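Local coordinates for putative aldolase (Bacteroides vulgatus ATCC 8482, PDB 3DXI), which is of unknown function but folds as a TIM barrel with an HMGL-like family region, two copies forming the assembly, at residues Ile169-Val174 with Ser204-Asp209; Leu80-Thr85 with Pro110-Arg115; Ile5-Leu10 with Asp27-Ala32; Gly44-Pro49 with Leu95-Leu100; Leu271-Ser276 with Ile281-Val286. All coordinates share one frame; numbering follows the deposited sequence.

Followed from the N terminus, interaction 3 closes the first loop, joining the end of strand 4-7 to helix 23-34. Interactions 4 and 2 come next, and their segments alternate along the chain: 44-49 pairs with 95-100, while 80-85, lying between these two, pairs with 110-115 beyond them. The crossed pair touches directly, L80 packing on R46, and strands 40-45 and 75-81 are neighbours in the barrel. Interaction 1 then joins outer helices 171-184 and 200-209 across strand 189-192. Interaction 5 closes a short turn between two helices that follow the barrel. No contact nests inside another. Interactions 1 and 5 both touch the second subunit.

Interaction 1 (Ile169-Val174 with Ser204-Asp209); sequences ITPKEV and SITAID
V174 and P171 of helix 171-184 rest on A207 and T206 of helix 200-209, two outer helices of the TIM barrel that are connected through strand 189-192. The enclosed half lies against the barrel wall. There V174 CG1 stands 4.0 Å from A207 CB, methyl against methyl, with F191 of the intervening strand packing on V174. V174 CG1 trans to its own N (chi1 175°) is the methyl sent across, while CG2 lies beside that N. Both residues are buried.

P171 and T206 form the partly exposed half, facing the second subunit, whose I202 packs on P171. Its atoms come at least as close as those of the enclosed half: P171 CB lies 3.7 Å from T206 OG1. That hydroxyl is bonded to the carbonyl O of I202, one turn back in its own helix. The bond holds OG1 beside the backbone and leaves the methyl CG2 to point at the neighbouring helix.

The start of helix 171-184 is held from within. T170 is its N-cap residue, and E173 folds back so that OE1 accepts from T170 N at 2.8 Å, nearly along its C-O axis, and from T170 OG1 at 3.0 Å, from above the carboxylate plane. Across the contact, T206 CG2 stops 3.7 Å from P171 O.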
# COMPACT_ATOMS: atom_id res chain seq x y z
N ILE A 169 11.61 -5.30 0.95
CA ILE A 169 12.52 -4.38 1.63
C ILE A 169 11.73 -3.37 2.47
O ILE A 169 10.68 -2.89 2.05
CB ILE A 169 13.43 -3.64 0.60
CG1 ILE A 169 14.70 -3.15 1.28
CG2 ILE A 169 12.68 -2.47 -0.03
CD1 ILE A 169 15.63 -4.27 1.68
N THR A 170 12.22 -3.07 3.67
CA THR A 170 11.56 -2.13 4.57
C THR A 170 12.25 -0.76 4.58
O THR A 170 13.39 -0.64 4.15
CB THR A 170 11.54 -2.68 6.02
OG1 THR A 170 12.88 -2.80 6.50
CG2 THR A 170 10.86 -4.04 6.06
N PRO A 171 11.57 0.28 5.08
CA PRO A 171 12.12 1.63 5.14
C PRO A 171 13.49 1.69 5.83
O PRO A 171 14.41 2.35 5.34
CB PRO A 171 11.06 2.41 5.92
CG PRO A 171 9.80 1.71 5.54
CD PRO A 171 10.20 0.26 5.63
N LYS A 172 13.62 1.00 6.96
CA LYS A 172 14.89 0.98 7.69
C LYS A 172 16.01 0.43 6.81
O LYS A 172 17.09 1.01 6.75
CB LYS A 172 14.77 0.11 8.95
CG LYS A 172 16.06 0.03 9.76
CD LYS A 172 15.91 -0.86 10.99
CE LYS A 172 17.13 -0.74 11.91
NZ LYS A 172 16.98 -1.51 13.19
N GLU A 173 15.75 -0.68 6.13
CA GLU A 173 16.74 -1.29 5.25
C GLU A 173 17.12 -0.39 4.09
O GLU A 173 18.29 -0.37 3.69
CB GLU A 173 16.24 -2.63 4.72
CG GLU A 173 16.02 -3.66 5.82
CD GLU A 173 15.31 -4.89 5.32
OE1 GLU A 173 14.22 -4.74 4.72
OE2 GLU A 173 15.83 -6.00 5.54
N VAL A 174 16.15 0.34 3.54
CA VAL A 174 16.42 1.25 2.43
C VAL A 174 17.37 2.36 2.89
O VAL A 174 18.31 2.70 2.17
CB VAL A 174 15.12 1.90 1.87
CG1 VAL A 174 15.48 2.93 0.80
CG2 VAL A 174 14.21 0.82 1.28
N SER A 204 10.08 4.68 -0.87
CA SER A 204 10.52 5.73 -1.79
C SER A 204 10.61 7.09 -1.08
O SER A 204 11.59 7.82 -1.25
CB SER A 204 9.57 5.82 -2.99
OG SER A 204 9.49 4.57 -3.67
N ILE A 205 9.60 7.43 -0.29
CA ILE A 205 9.63 8.69 0.43
C ILE A 205 10.81 8.71 1.40
O ILE A 205 11.45 9.74 1.60
CB ILE A 205 8.31 8.93 1.20
CG1 ILE A 205 7.14 8.99 0.22
CG2 ILE A 205 8.39 10.23 2.01
CD1 ILE A 205 7.25 10.09 -0.82
N THR A 206 11.10 7.55 2.00
CA THR A 206 12.20 7.42 2.95
C THR A 206 13.53 7.71 2.24
O THR A 206 14.39 8.41 2.78
CB THR A 206 12.24 5.99 3.56
OG1 THR A 206 11.05 5.77 4.33
CG2 THR A 206 13.45 5.82 4.47
N ALA A 207 13.67 7.18 1.03
CA ALA A 207 14.87 7.38 0.24
C ALA A 207 14.95 8.85 -0.19
O ALA A 207 16.01 9.48 -0.10
CB ALA A 207 14.86 6.47 -0.99
N ILE A 208 13.82 9.38 -0.65
CA ILE A 208 13.77 10.77 -1.08
C ILE A 208 14.23 11.71 0.04
O ILE A 208 15.09 12.58 -0.18
CB ILE A 208 12.33 11.18 -1.53
CG1 ILE A 208 11.98 10.47 -2.85
CG2 ILE A 208 12.24 12.70 -1.71
CD1 ILE A 208 10.55 10.67 -3.34
N ASP A 209 13.69 11.53 1.24
CA ASP A 209 14.06 12.38 2.36
C ASP A 209 15.52 12.22 2.78
O ASP A 209 16.05 13.08 3.49
CB ASP A 209 13.12 12.16 3.54
CG ASP A 209 11.71 12.65 3.27
OD1 ASP A 209 11.54 13.48 2.34
OD2 ASP A 209 10.76 12.23 3.98

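Interaction 2 (Leu80-Thr85 with Pro110-Arg115); sequences LNEKNT and PQNIDR
E82 reaches over to R115 and N112 from the turn that follows strand 75-81. Its CB is directed at the partner segment, and CG continues trans to the backbone N (chi1 -166°). I106, I108 and A116 pack against this side chain. A bend at the next torsion (chi2 -76°) turns the carboxylate, so that CD comes within 3.3 Å of R115 NH1. At the tip, OE1 lies 2.9 Å from R115 NH1, a salt bridge in which carboxylate and guanidinium planes are tilted 38° apart. The same oxygen lies 3.5 Å from N112 CB. A water donates to E82 OE1 at 2.7 Å and gives its second proton to N112 OD1 at 3.0 Å, so the amide is tied to the acid through solvent. OE2 is less surely placed, and its bond from NH1 is weak.

N112 CB also sits over the centre of one guanidinium face of R115, 3.9 Å above it, and K83 CA approaches the edge, 4.1 Å from R115 NH1. N112 occupies the N-cap position of helix 113-124. The pair thus joins the exits of neighbouring strands 75-81 and 103-108, on the C-terminal rim of a TIM barrel.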
# COMPACT_ATOMS: atom_id res chain seq x y z
N LEU A 80 18.64 -3.01 -21.16
CA LEU A 80 19.33 -4.17 -21.71
C LEU A 80 19.50 -5.16 -20.56
O LEU A 80 19.84 -4.77 -19.45
CB LEU A 80 20.72 -3.80 -22.21
CG LEU A 80 20.90 -2.92 -23.44
CD1 LEU A 80 22.39 -2.67 -23.66
CD2 LEU A 80 20.29 -3.60 -24.66
N ASN A 81 19.26 -6.44 -20.83
CA ASN A 81 19.45 -7.47 -19.82
C ASN A 81 20.92 -7.91 -19.92
O ASN A 81 21.33 -8.50 -20.93
CB ASN A 81 18.52 -8.67 -20.09
CG ASN A 81 17.06 -8.37 -19.77
OD1 ASN A 81 16.15 -8.88 -20.43
ND2 ASN A 81 16.83 -7.56 -18.74
N GLU A 82 21.70 -7.61 -18.88
CA GLU A 82 23.12 -7.95 -18.84
C GLU A 82 23.43 -9.42 -19.16
O GLU A 82 24.34 -9.71 -19.94
CB GLU A 82 23.69 -7.58 -17.46
CG GLU A 82 25.20 -7.55 -17.35
CD GLU A 82 25.83 -8.92 -17.30
OE1 GLU A 82 25.27 -9.81 -16.62
OE2 GLU A 82 26.89 -9.11 -17.93
N LYS A 83 22.67 -10.34 -18.57
CA LYS A 83 22.90 -11.76 -18.80
C LYS A 83 22.73 -12.18 -20.27
O LYS A 83 23.16 -13.27 -20.65
CB LYS A 83 21.95 -12.59 -17.93
CG LYS A 83 20.49 -12.46 -18.30
CD LYS A 83 19.62 -13.35 -17.42
CE LYS A 83 18.16 -13.29 -17.85
NZ LYS A 83 17.31 -14.13 -16.97
N ASN A 84 22.11 -11.33 -21.07
CA ASN A 84 21.89 -11.64 -22.49
C ASN A 84 22.71 -10.76 -23.41
O ASN A 84 22.56 -10.83 -24.62
CB ASN A 84 20.42 -11.44 -22.87
CG ASN A 84 19.49 -12.38 -22.14
OD1 ASN A 84 19.80 -13.56 -21.97
ND2 ASN A 84 18.33 -11.88 -21.72
N THR A 85 23.58 -9.94 -22.85
CA THR A 85 24.36 -9.03 -23.68
C THR A 85 25.87 -9.08 -23.46
O THR A 85 26.36 -8.99 -22.34
CB THR A 85 23.88 -7.58 -23.45
OG1 THR A 85 22.47 -7.51 -23.66
CG2 THR A 85 24.58 -6.63 -24.39
N PRO A 110 23.72 -8.81 -9.11
CA PRO A 110 24.93 -8.46 -8.35
C PRO A 110 26.11 -9.42 -8.52
O PRO A 110 27.28 -9.03 -8.38
CB PRO A 110 24.43 -8.37 -6.90
CG PRO A 110 23.22 -9.25 -6.90
CD PRO A 110 22.56 -8.90 -8.21
N GLN A 111 25.80 -10.67 -8.82
CA GLN A 111 26.80 -11.71 -9.04
C GLN A 111 27.67 -11.41 -10.27
O GLN A 111 28.83 -11.82 -10.34
CB GLN A 111 26.08 -13.05 -9.23
CG GLN A 111 26.93 -14.17 -9.81
CD GLN A 111 27.43 -15.14 -8.76
OE1 GLN A 111 26.67 -15.58 -7.89
NE2 GLN A 111 28.70 -15.50 -8.85
N ASN A 112 27.10 -10.67 -11.22
CA ASN A 112 27.78 -10.31 -12.47
C ASN A 112 28.14 -8.83 -12.58
O ASN A 112 28.29 -8.30 -13.68
CB ASN A 112 26.88 -10.68 -13.64
CG ASN A 112 26.43 -12.12 -13.59
OD1 ASN A 112 25.24 -12.42 -13.77
ND2 ASN A 112 27.37 -13.03 -13.36
N ILE A 113 28.29 -8.15 -11.45
CA ILE A 113 28.62 -6.73 -11.46
C ILE A 113 29.89 -6.40 -12.25
O ILE A 113 29.91 -5.46 -13.04
CB ILE A 113 28.74 -6.18 -10.00
CG1 ILE A 113 28.75 -4.65 -10.02
CG2 ILE A 113 29.97 -6.73 -9.32
CD1 ILE A 113 27.45 -4.04 -10.53
N ASP A 114 30.96 -7.19 -12.06
CA ASP A 114 32.20 -6.93 -12.78
C ASP A 114 32.05 -7.06 -14.29
O ASP A 114 32.64 -6.28 -15.04
CB ASP A 114 33.33 -7.86 -12.29
CG ASP A 114 33.85 -7.48 -10.91
OD1 ASP A 114 33.97 -6.27 -10.61
OD2 ASP A 114 34.17 -8.40 -10.12
N ARG A 115 31.28 -8.04 -14.74
CA ARG A 115 31.06 -8.23 -16.17
C ARG A 115 30.22 -7.08 -16.70
O ARG A 115 30.40 -6.62 -17.83
CB ARG A 115 30.35 -9.57 -16.42
CG ARG A 115 30.36 -10.02 -17.87
CD ARG A 115 29.14 -10.87 -18.17
NE ARG A 115 29.05 -12.04 -17.32
CZ ARG A 115 27.90 -12.63 -16.97
NH1 ARG A 115 26.74 -12.14 -17.39
NH2 ARG A 115 27.92 -13.72 -16.21
O HOH W 1 23.39 -10.23 -14.68

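Interaction 3 (Ile5-Leu10 with Asp27-Ala32); sequences ILDCTL and DAYILA
Y29 stretches from helix 23-34 to D7 and L10, carrying its hydroxyl to the end of strand 4-7. CG of Y29 lies trans to the backbone N (chi1 170°), which throws the ring off the helix toward the strand. D7 is likewise trans, and its carboxylate turns so that OD1 comes to the ring edge, in plane, and accepts a hydrogen bond from Y29 OH at 2.6 Å. Three donors grip this one oxygen. Y29 OH reaches D7 OD1 on the anti side, tilted out of the carboxylate plane; T9 OG1, 2.5 Å from D7 OD1, uses the syn lone pair; T9 N, 3.0 Å from D7 OD1 and at 164°, comes from well above that plane. The bond to T9 N makes an Asx turn, which bends the chain from the first strand of the TIM barrel into helix 9-13. T9 OG1 accepts in turn from I219 N, just past the last strand, 214-217. L10 lies over one face of the Y29 ring, offset toward the rim, with CG 4.0 Å above the plane and L10 CD1 3.8 Å from Y29 CD2. F258 of helix 248-265 also packs on the tyrosine. A water accepts from L10 N and donates to Y29 OH, both at 2.9 Å.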
# COMPACT_ATOMS: atom_id res chain seq x y z
N ILE A 5 12.53 11.80 -11.34
CA ILE A 5 11.50 10.77 -11.29
C ILE A 5 11.45 10.06 -12.64
O ILE A 5 11.34 10.70 -13.68
CB ILE A 5 10.12 11.40 -10.97
CG1 ILE A 5 10.17 12.04 -9.58
CG2 ILE A 5 9.02 10.35 -11.04
CD1 ILE A 5 8.90 12.78 -9.18
N LEU A 6 11.56 8.74 -12.60
CA LEU A 6 11.56 7.93 -13.82
C LEU A 6 10.37 6.98 -13.88
O LEU A 6 10.10 6.23 -12.95
CB LEU A 6 12.86 7.13 -13.92
CG LEU A 6 13.08 6.23 -15.15
CD1 LEU A 6 14.58 6.01 -15.35
CD2 LEU A 6 12.36 4.91 -14.97
N ASP A 7 9.65 7.03 -15.00
CA ASP A 7 8.51 6.16 -15.19
C ASP A 7 8.88 5.08 -16.20
O ASP A 7 9.39 5.38 -17.29
CB ASP A 7 7.30 6.96 -15.68
CG ASP A 7 6.07 6.10 -15.85
OD1 ASP A 7 5.95 5.41 -16.88
OD2 ASP A 7 5.22 6.10 -14.94
N CYS A 8 8.63 3.83 -15.83
CA CYS A 8 8.95 2.70 -16.71
C CYS A 8 7.73 1.84 -17.02
O CYS A 8 7.85 0.63 -17.18
CB CYS A 8 10.06 1.84 -16.08
SG CYS A 8 9.79 1.33 -14.36
N THR A 9 6.57 2.48 -17.14
CA THR A 9 5.32 1.78 -17.43
C THR A 9 5.40 0.80 -18.60
O THR A 9 5.11 -0.39 -18.45
CB THR A 9 4.18 2.79 -17.70
OG1 THR A 9 4.07 3.71 -16.61
CG2 THR A 9 2.86 2.06 -17.87
N LEU A 10 5.78 1.29 -19.78
CA LEU A 10 5.84 0.43 -20.97
C LEU A 10 6.86 -0.70 -20.91
O LEU A 10 6.59 -1.81 -21.39
CB LEU A 10 6.12 1.28 -22.22
CG LEU A 10 5.12 2.39 -22.53
CD1 LEU A 10 5.49 3.07 -23.85
CD2 LEU A 10 3.71 1.81 -22.62
N ASP A 27 0.97 7.11 -27.71
CA ASP A 27 0.95 8.57 -27.85
C ASP A 27 0.34 9.26 -26.64
O ASP A 27 0.85 10.29 -26.19
CB ASP A 27 0.18 8.99 -29.10
CG ASP A 27 0.98 8.76 -30.38
OD1 ASP A 27 2.20 8.55 -30.28
OD2 ASP A 27 0.38 8.82 -31.47
N ALA A 28 -0.75 8.71 -26.12
CA ALA A 28 -1.39 9.28 -24.94
C ALA A 28 -0.37 9.27 -23.79
O ALA A 28 -0.22 10.26 -23.08
CB ALA A 28 -2.62 8.46 -24.57
N TYR A 29 0.32 8.15 -23.63
CA TYR A 29 1.34 8.01 -22.59
C TYR A 29 2.43 9.07 -22.75
O TYR A 29 2.66 9.86 -21.84
CB TYR A 29 1.97 6.61 -22.62
CG TYR A 29 3.20 6.45 -21.74
CD1 TYR A 29 3.08 6.39 -20.35
CD2 TYR A 29 4.48 6.40 -22.30
CE1 TYR A 29 4.21 6.27 -19.54
CE2 TYR A 29 5.61 6.27 -21.50
CZ TYR A 29 5.48 6.21 -20.12
OH TYR A 29 6.59 6.08 -19.33
N ILE A 30 3.10 9.08 -23.90
CA ILE A 30 4.17 10.04 -24.14
C ILE A 30 3.74 11.49 -23.91
O ILE A 30 4.48 12.26 -23.29
CB ILE A 30 4.73 9.91 -25.58
CG1 ILE A 30 5.37 8.53 -25.78
CG2 ILE A 30 5.75 11.01 -25.85
CD1 ILE A 30 6.66 8.30 -24.99
N LEU A 31 2.56 11.86 -24.39
CA LEU A 31 2.08 13.23 -24.21
C LEU A 31 1.74 13.56 -22.76
O LEU A 31 1.94 14.68 -22.30
CB LEU A 31 0.88 13.50 -25.12
CG LEU A 31 1.23 13.46 -26.61
CD1 LEU A 31 -0.03 13.59 -27.45
CD2 LEU A 31 2.21 14.58 -26.93
N ALA A 32 1.21 12.58 -22.03
CA ALA A 32 0.88 12.79 -20.62
C ALA A 32 2.17 13.02 -19.84
O ALA A 32 2.23 13.88 -18.97
CB ALA A 32 0.14 11.58 -20.06
O HOH W 2 7.53 3.59 -20.35

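Interaction 4 (Gly44-Pro49 with Leu95-Leu100); sequences GYRNKP and LPIIGL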
# COMPACT_ATOMS: atom_id res chain seq x y z
N GLY A 44 11.19 0.83 -23.09
CA GLY A 44 11.28 -0.55 -23.50
C GLY A 44 12.66 -1.15 -23.51
O GLY A 44 13.62 -0.55 -23.01
N TYR A 45 12.76 -2.35 -24.07
CA TYR A 45 14.01 -3.09 -24.17
C TYR A 45 14.54 -3.05 -25.59
O TYR A 45 13.82 -2.72 -26.54
CB TYR A 45 13.77 -4.57 -23.82
CG TYR A 45 13.44 -4.87 -22.38
CD1 TYR A 45 14.46 -5.09 -21.45
CD2 TYR A 45 12.12 -4.95 -21.95
CE1 TYR A 45 14.17 -5.39 -20.12
CE2 TYR A 45 11.81 -5.25 -20.61
CZ TYR A 45 12.84 -5.47 -19.71
OH TYR A 45 12.57 -5.76 -18.40
N ARG A 46 15.83 -3.37 -25.71
CA ARG A 46 16.49 -3.52 -27.00
C ARG A 46 16.93 -4.98 -26.82
O ARG A 46 17.46 -5.35 -25.77
CB ARG A 46 17.70 -2.59 -27.13
CG ARG A 46 17.37 -1.15 -27.53
CD ARG A 46 16.82 -1.03 -28.96
NE ARG A 46 17.84 -1.13 -30.00
CZ ARG A 46 17.60 -1.07 -31.31
NH1 ARG A 46 16.35 -0.91 -31.75
NH2 ARG A 46 18.59 -1.19 -32.18
N ASN A 47 16.67 -5.82 -27.81
CA ASN A 47 17.01 -7.24 -27.69
C ASN A 47 17.49 -7.85 -28.98
O ASN A 47 17.28 -7.31 -30.06
CB ASN A 47 15.77 -8.04 -27.27
CG ASN A 47 15.70 -8.31 -25.77
OD1 ASN A 47 14.75 -7.89 -25.11
ND2 ASN A 47 16.69 -9.02 -25.25
N LYS A 48 18.13 -9.01 -28.85
CA LYS A 48 18.58 -9.77 -30.00
C LYS A 48 17.35 -10.64 -30.28
O LYS A 48 16.47 -10.74 -29.44
CB LYS A 48 19.80 -10.63 -29.62
CG LYS A 48 21.04 -9.79 -29.32
CD LYS A 48 22.25 -10.65 -28.93
CE LYS A 48 22.05 -11.32 -27.58
NZ LYS A 48 23.30 -12.02 -27.12
N PRO A 49 17.27 -11.27 -31.46
CA PRO A 49 16.09 -12.10 -31.74
C PRO A 49 15.79 -13.14 -30.66
O PRO A 49 16.63 -13.98 -30.33
CB PRO A 49 16.42 -12.73 -33.09
CG PRO A 49 17.22 -11.64 -33.75
CD PRO A 49 18.14 -11.19 -32.64
N LEU A 95 24.06 1.08 -31.45
CA LEU A 95 24.52 1.96 -32.51
C LEU A 95 23.37 2.60 -33.30
O LEU A 95 23.39 3.80 -33.58
CB LEU A 95 25.44 1.19 -33.46
CG LEU A 95 26.60 1.95 -34.10
CD1 LEU A 95 27.56 2.44 -33.03
CD2 LEU A 95 27.32 1.02 -35.08
N PRO A 96 22.34 1.81 -33.65
CA PRO A 96 21.22 2.39 -34.41
C PRO A 96 20.40 3.44 -33.66
O PRO A 96 19.67 4.21 -34.29
CB PRO A 96 20.38 1.18 -34.78
CG PRO A 96 21.39 0.05 -34.81
CD PRO A 96 22.22 0.34 -33.59
N ILE A 97 20.52 3.49 -32.34
CA ILE A 97 19.72 4.44 -31.57
C ILE A 97 20.46 5.63 -30.98
O ILE A 97 19.92 6.34 -30.13
CB ILE A 97 18.96 3.72 -30.41
CG1 ILE A 97 19.94 3.22 -29.36
CG2 ILE A 97 18.15 2.55 -30.97
CD1 ILE A 97 19.28 2.48 -28.20
N ILE A 98 21.69 5.88 -31.42
CA ILE A 98 22.43 7.02 -30.90
C ILE A 98 21.63 8.28 -31.22
O ILE A 98 21.02 8.38 -32.28
CB ILE A 98 23.83 7.13 -31.53
CG1 ILE A 98 23.73 7.00 -33.05
CG2 ILE A 98 24.74 6.05 -30.96
CD1 ILE A 98 25.07 7.06 -33.77
N GLY A 99 21.60 9.22 -30.28
CA GLY A 99 20.86 10.45 -30.49
C GLY A 99 19.36 10.33 -30.24
O GLY A 99 18.69 11.34 -30.04
N LEU A 100 18.84 9.11 -30.26
CA LEU A 100 17.41 8.91 -30.03
C LEU A 100 17.12 8.57 -28.58
O LEU A 100 16.04 8.88 -28.06
CB LEU A 100 16.90 7.80 -30.95
CG LEU A 100 17.05 8.05 -32.45
CD1 LEU A 100 16.55 6.84 -33.24
CD2 LEU A 100 16.27 9.30 -32.84
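R46 and I97 stand with their CA atoms 9.7 Å apart, so the two backbones stay well separated and a long side chain spans the gap. R46 follows G44 and Y45 of strand 40-45, the second of the TIM barrel; the backbone angles of G44 call for glycine. The other segment leaves helix 90-94 through a 3-10 turn at L95 and P96, then bends again where L100 N bonds to I97 O at 3.0 Å, turning the chain toward strand 103-108.

R46 starts with CG beside its backbone N and then folds twice, at chi2 (-67°) and chi3 (-77°), which lays the guanidinium flat against I97. The methyl CG2 of I97 sits over the centre of one face, 3.7 Å from R46 CZ. P96 meets the end of the group obliquely, its CB 3.9 Å from R46 NH2. The polar rim is served by carbonyls of the surrounding loops and helix ends: NE bonds to L93 O and NH1 to T60 O, while NH2 to H92 O is weak. These bonds should fix the rotation of the guanidinium and so its facing toward the isoleucine. I97 is itself buried, with L65 of helix 62-71 and F128 against it. Its CG1 branch lies between the backbone N and the carbonyl carbon (chi1 68°) and runs out to CD1, 4.2 Å from R46 CG.

Interaction 5 (Leu271-Ser276 with Ile281-Val286); sequences LPYMLS and IPQKEV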
# COMPACT_ATOMS: atom_id res chain seq x y z
N LEU A 271 -2.26 -12.42 -1.36
CA LEU A 271 -1.60 -13.26 -0.34
C LEU A 271 -0.36 -13.99 -0.84
O LEU A 271 0.65 -14.02 -0.15
CB LEU A 271 -2.59 -14.24 0.29
CG LEU A 271 -2.00 -15.09 1.44
CD1 LEU A 271 -1.32 -14.17 2.46
CD2 LEU A 271 -3.10 -15.92 2.10
N PRO A 272 -0.42 -14.59 -2.04
CA PRO A 272 0.75 -15.29 -2.57
C PRO A 272 1.93 -14.33 -2.76
O PRO A 272 3.08 -14.67 -2.44
CB PRO A 272 0.26 -15.83 -3.91
CG PRO A 272 -1.19 -16.11 -3.63
CD PRO A 272 -1.61 -14.87 -2.87
N TYR A 273 1.65 -13.14 -3.28
CA TYR A 273 2.70 -12.15 -3.49
C TYR A 273 3.15 -11.49 -2.20
O TYR A 273 4.28 -11.03 -2.10
CB TYR A 273 2.25 -11.09 -4.51
CG TYR A 273 2.07 -11.65 -5.90
CD1 TYR A 273 2.94 -12.62 -6.39
CD2 TYR A 273 1.03 -11.23 -6.72
CE1 TYR A 273 2.80 -13.14 -7.67
CE2 TYR A 273 0.87 -11.75 -8.01
CZ TYR A 273 1.77 -12.71 -8.48
OH TYR A 273 1.64 -13.23 -9.74
N MSE A 274 2.27 -11.45 -1.20
CA MSE A 274 2.65 -10.88 0.08
C MSE A 274 3.64 -11.85 0.71
O MSE A 274 4.65 -11.45 1.30
CB MSE A 274 1.44 -10.74 1.02
CG MSE A 274 0.49 -9.61 0.65
SE MSE A 274 -1.19 -9.71 1.60
CE MSE A 274 -2.33 -8.78 0.34
N LEU A 275 3.33 -13.14 0.60
CA LEU A 275 4.18 -14.19 1.16
C LEU A 275 5.56 -14.19 0.51
O LEU A 275 6.57 -14.31 1.20
CB LEU A 275 3.52 -15.56 1.00
CG LEU A 275 2.33 -15.85 1.93
CD1 LEU A 275 1.58 -17.07 1.46
CD2 LEU A 275 2.84 -16.04 3.35
N SER A 276 5.61 -14.05 -0.81
CA SER A 276 6.89 -14.04 -1.51
C SER A 276 7.69 -12.80 -1.13
O SER A 276 8.91 -12.87 -0.98
CB SER A 276 6.69 -14.08 -3.03
OG SER A 276 6.04 -12.92 -3.53
N ILE A 281 11.13 -14.39 -1.68
CA ILE A 281 11.01 -15.50 -2.61
C ILE A 281 10.52 -14.86 -3.91
O ILE A 281 9.59 -14.04 -3.88
CB ILE A 281 9.94 -16.51 -2.16
CG1 ILE A 281 10.26 -17.02 -0.76
CG2 ILE A 281 9.86 -17.67 -3.14
CD1 ILE A 281 9.25 -18.03 -0.25
N PRO A 282 11.13 -15.20 -5.05
CA PRO A 282 10.65 -14.58 -6.29
C PRO A 282 9.16 -14.93 -6.42
O PRO A 282 8.77 -16.08 -6.22
CB PRO A 282 11.52 -15.23 -7.36
CG PRO A 282 11.90 -16.55 -6.75
CD PRO A 282 12.20 -16.17 -5.32
N GLN A 283 8.34 -13.93 -6.73
CA GLN A 283 6.90 -14.14 -6.84
C GLN A 283 6.44 -15.19 -7.85
O GLN A 283 5.36 -15.77 -7.69
CB GLN A 283 6.17 -12.80 -7.10
CG GLN A 283 6.88 -11.81 -8.01
CD GLN A 283 6.10 -10.49 -8.17
OE1 GLN A 283 5.40 -10.05 -7.26
NE2 GLN A 283 6.24 -9.86 -9.34
N LYS A 284 7.23 -15.46 -8.88
CA LYS A 284 6.81 -16.46 -9.85
C LYS A 284 6.92 -17.86 -9.26
O LYS A 284 6.16 -18.75 -9.62
CB LYS A 284 7.64 -16.39 -11.14
CG LYS A 284 7.09 -17.31 -12.22
CD LYS A 284 7.84 -17.17 -13.53
CE LYS A 284 7.19 -18.03 -14.61
NZ LYS A 284 7.06 -19.45 -14.18
N GLU A 285 7.88 -18.05 -8.36
CA GLU A 285 8.06 -19.34 -7.72
C GLU A 285 6.81 -19.62 -6.88
O GLU A 285 6.15 -20.64 -7.05
CB GLU A 285 9.29 -19.33 -6.80
CG GLU A 285 10.14 -20.59 -6.89
CD GLU A 285 11.06 -20.77 -5.70
OE1 GLU A 285 11.61 -19.76 -5.20
OE2 GLU A 285 11.25 -21.93 -5.27
N VAL A 286 6.49 -18.69 -5.98
CA VAL A 286 5.34 -18.84 -5.10
C VAL A 286 3.99 -18.99 -5.79
O VAL A 286 3.22 -19.89 -5.45
CB VAL A 286 5.26 -17.68 -4.08
CG1 VAL A 286 4.03 -17.83 -3.20
CG2 VAL A 286 6.50 -17.69 -3.20
O HOH W 3 8.36 -11.67 -4.26
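S276 and I281 are joined by the bond that closes the turn: I281 N donates to S276 O at 2.8 Å, nearly straight (173°), in the carbonyl plane and on a lone pair. Around it, S276 CB packs against V286 CG2 at 3.6 Å, and V286 CG1 reaches back to P272 O at 3.4 Å, so the valine touches two turns of helix 271-278. Y273 and Q283 make the other flank. Their side chains cross at about a right angle, with Q283 CB 3.3 Å from Y273 CD1 and Q283 OE1 over one ring face.

The next shell holds these groups in place. S276 OG, set between its backbone N and carbonyl carbon (chi1 65°), donates to Y273 O at 3.0 Å, from above the carbonyl plane. A water lies 2.7 Å from S276 OG and within reach of I281 O. The Q283 amide is fixed at both ends, OE1 accepting from A226 N and NE2 donating to R224 O, in the loop between strand 214-217 and helix 231-241. These two consecutive helices, 271-278 and 283-290, joined by a tight turn, follow the barrel; F297 of helix 297-302 packs on P272 and L275, and F248 of the second subunit also meets L275.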